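Local coordinates for protein putative cathepsin d (PDB 5N7Q) that probably acts as an aspartic endopeptidase of the cathepsin D type, cleaving proteins, and is held here in complex with the inhibitor pepstatin A, at residues A[139-144]-A[172-177]. Numbering follows the deposited sequence.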
loop_
_atom_site.group_PDB
_atom_site.type_symbol
_atom_site.label_atom_id
_atom_site.label_comp_id
_atom_site.label_asym_id
_atom_site.label_seq_id
_atom_site.Cartn_x
_atom_site.Cartn_y
_atom_site.Cartn_z
ATOM N N PRO A 139 -2.048 13.694 8.969
ATOM C CA PRO A 139 -1.108 12.700 8.455
ATOM C C PRO A 139 0.280 13.249 8.186
ATOM O O PRO A 139 0.480 14.456 8.027
ATOM C CB PRO A 139 -1.747 12.251 7.143
ATOM C CG PRO A 139 -3.202 12.607 7.280
ATOM C CD PRO A 139 -3.166 13.899 8.039
ATOM N N VAL A 140 1.240 12.346 8.164
ATOM C CA VAL A 140 2.636 12.696 7.980
ATOM C C VAL A 140 2.848 13.563 6.746
ATOM O O VAL A 140 3.465 14.632 6.840
ATOM C CB VAL A 140 3.538 11.453 7.946
ATOM C CG1 VAL A 140 4.967 11.840 7.604
ATOM C CG2 VAL A 140 3.526 10.762 9.295
ATOM N N PHE A 141 2.290 13.163 5.596
ATOM C CA PHE A 141 2.566 13.916 4.380
ATOM C C PHE A 141 1.923 15.287 4.461
ATOM O O PHE A 141 2.481 16.278 4.008
ATOM C CB PHE A 141 2.104 13.215 3.121
ATOM C CG PHE A 141 2.616 13.841 1.844
ATOM C CD1 PHE A 141 3.987 13.857 1.554
ATOM C CD2 PHE A 141 1.745 14.397 0.910
ATOM C CE1 PHE A 141 4.479 14.424 0.386
ATOM C CE2 PHE A 141 2.226 14.942 -0.271
ATOM C CZ PHE A 141 3.605 14.944 -0.538
ATOM N N ASP A 142 0.712 15.340 5.025
ATOM C CA ASP A 142 0.064 16.626 5.225
ATOM C C ASP A 142 0.868 17.575 6.115
ATOM O O ASP A 142 0.945 18.790 5.872
ATOM C CB ASP A 142 -1.297 16.384 5.858
ATOM C CG ASP A 142 -2.320 15.969 4.839
ATOM O OD1 ASP A 142 -2.214 14.831 4.339
ATOM O OD2 ASP A 142 -3.184 16.794 4.502
ATOM N N ASN A 143 1.470 17.005 7.153
ATOM C CA ASN A 143 2.331 17.772 8.064
ATOM C C ASN A 143 3.615 18.259 7.348
ATOM O O ASN A 143 4.024 19.413 7.517
ATOM C CB ASN A 143 2.663 16.916 9.288
ATOM C CG ASN A 143 2.830 17.725 10.552
ATOM O OD1 ASN A 143 2.537 18.926 10.592
ATOM N ND2 ASN A 143 3.313 17.072 11.596
ATOM N N MET A 144 4.199 17.417 6.498
ATOM C CA MET A 144 5.306 17.822 5.633
ATOM C C MET A 144 4.901 19.002 4.758
ATOM O O MET A 144 5.651 19.992 4.664
ATOM C CB MET A 144 5.769 16.657 4.767
ATOM C CG MET A 144 6.459 15.571 5.567
ATOM S SD MET A 144 6.831 14.098 4.605
ATOM C CE MET A 144 8.442 14.508 3.960
ATOM N N VAL A 172 9.859 5.193 -1.591
ATOM C CA VAL A 172 8.874 6.277 -1.614
ATOM C C VAL A 172 9.657 7.580 -1.706
ATOM O O VAL A 172 10.432 7.870 -0.803
ATOM C CB VAL A 172 7.945 6.284 -0.385
ATOM C CG1 VAL A 172 6.920 7.386 -0.549
ATOM C CG2 VAL A 172 7.233 4.942 -0.187
ATOM N N LEU A 173 9.475 8.330 -2.788
ATOM C CA LEU A 173 10.168 9.604 -2.960
ATOM C C LEU A 173 9.248 10.731 -2.564
ATOM O O LEU A 173 8.288 11.049 -3.271
ATOM C CB LEU A 173 10.641 9.768 -4.395
ATOM C CG LEU A 173 11.415 11.056 -4.691
ATOM C CD1 LEU A 173 12.702 11.099 -3.903
ATOM C CD2 LEU A 173 11.740 11.093 -6.170
ATOM N N PHE A 174 9.541 11.348 -1.429
ATOM C CA PHE A 174 8.735 12.473 -0.956
ATOM C C PHE A 174 9.166 13.787 -1.606
ATOM O O PHE A 174 10.315 14.195 -1.440
ATOM C CB PHE A 174 8.814 12.568 0.574
ATOM C CG PHE A 174 8.135 11.417 1.273
ATOM C CD1 PHE A 174 6.769 11.439 1.472
ATOM C CD2 PHE A 174 8.832 10.296 1.674
ATOM C CE1 PHE A 174 6.118 10.371 2.070
ATOM C CE2 PHE A 174 8.188 9.230 2.290
ATOM C CZ PHE A 174 6.837 9.278 2.497
ATOM N N GLY A 175 8.258 14.426 -2.345
ATOM C CA GLY A 175 8.573 15.718 -2.956
ATOM C C GLY A 175 9.224 15.632 -4.317
ATOM O O GLY A 175 9.847 16.571 -4.781
ATOM N N GLY A 176 9.058 14.510 -5.003
ATOM C CA GLY A 176 9.600 14.414 -6.348
ATOM C C GLY A 176 9.079 13.236 -7.142
ATOM O O GLY A 176 8.405 12.338 -6.586
ATOM N N ILE A 177 9.397 13.249 -8.438
ATOM C CA ILE A 177 9.108 12.156 -9.384
ATOM C C ILE A 177 10.429 11.822 -10.046
ATOM O O ILE A 177 11.017 12.701 -10.650
ATOM C CB ILE A 177 8.109 12.596 -10.491
ATOM C CG1 ILE A 177 6.834 13.224 -9.913
ATOM C CG2 ILE A 177 7.790 11.415 -11.397
ATOM C CD1 ILE A 177 5.920 13.867 -10.953
#
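Phe141, in the first turn of the helix that opens after Pro139 at the N-cap, and Phe174, at the end of a strand, have the nearest pair of CA atoms across the two segments, 8.3 Å apart. That gap is filled by three buried apolar side chains. The two phenylalanine side chains run alongside each other from opposite directions: Phe141 CD1 lies at the rim of the Phe174 ring, near its plane, 3.7 Å from Phe174 CD1. With its CG anti to the backbone N (chi1 -169°), Phe141 extends from the helix to meet Phe174. The Met144 side chain, one helical turn on, lies roughly perpendicular to that of Phe174. A bend at chi3 (89°) brings its methyl against the root of the ring, where Met144 CE is 3.9 Å from Phe174 CB. The sulfur makes an oblique Met-aromatic contact, Met144 SD standing 4.7 Å from the centroid of the Phe174 ring. Val172 CG1 packs toward the rim of the opposite face, 3.5 Å from the ring plane. The strand ends in a type II turn from Leu173 to Gly176, with Phe174 and Gly175 at its centre. Strand 170-174 runs antiparallel between strands 6-13 and 155-160; with strand 322-327 they belong to the interdomain sheet of pepsin-like aspartic proteases, against which helix 140-146 packs here. From strand 155-160, Phe156 meets Phe141 edge-to-face and also touches Phe174, whereas Met144 reaches Tyr6 of strand 6-13 and Ala98 and Val100 of strand 98-101.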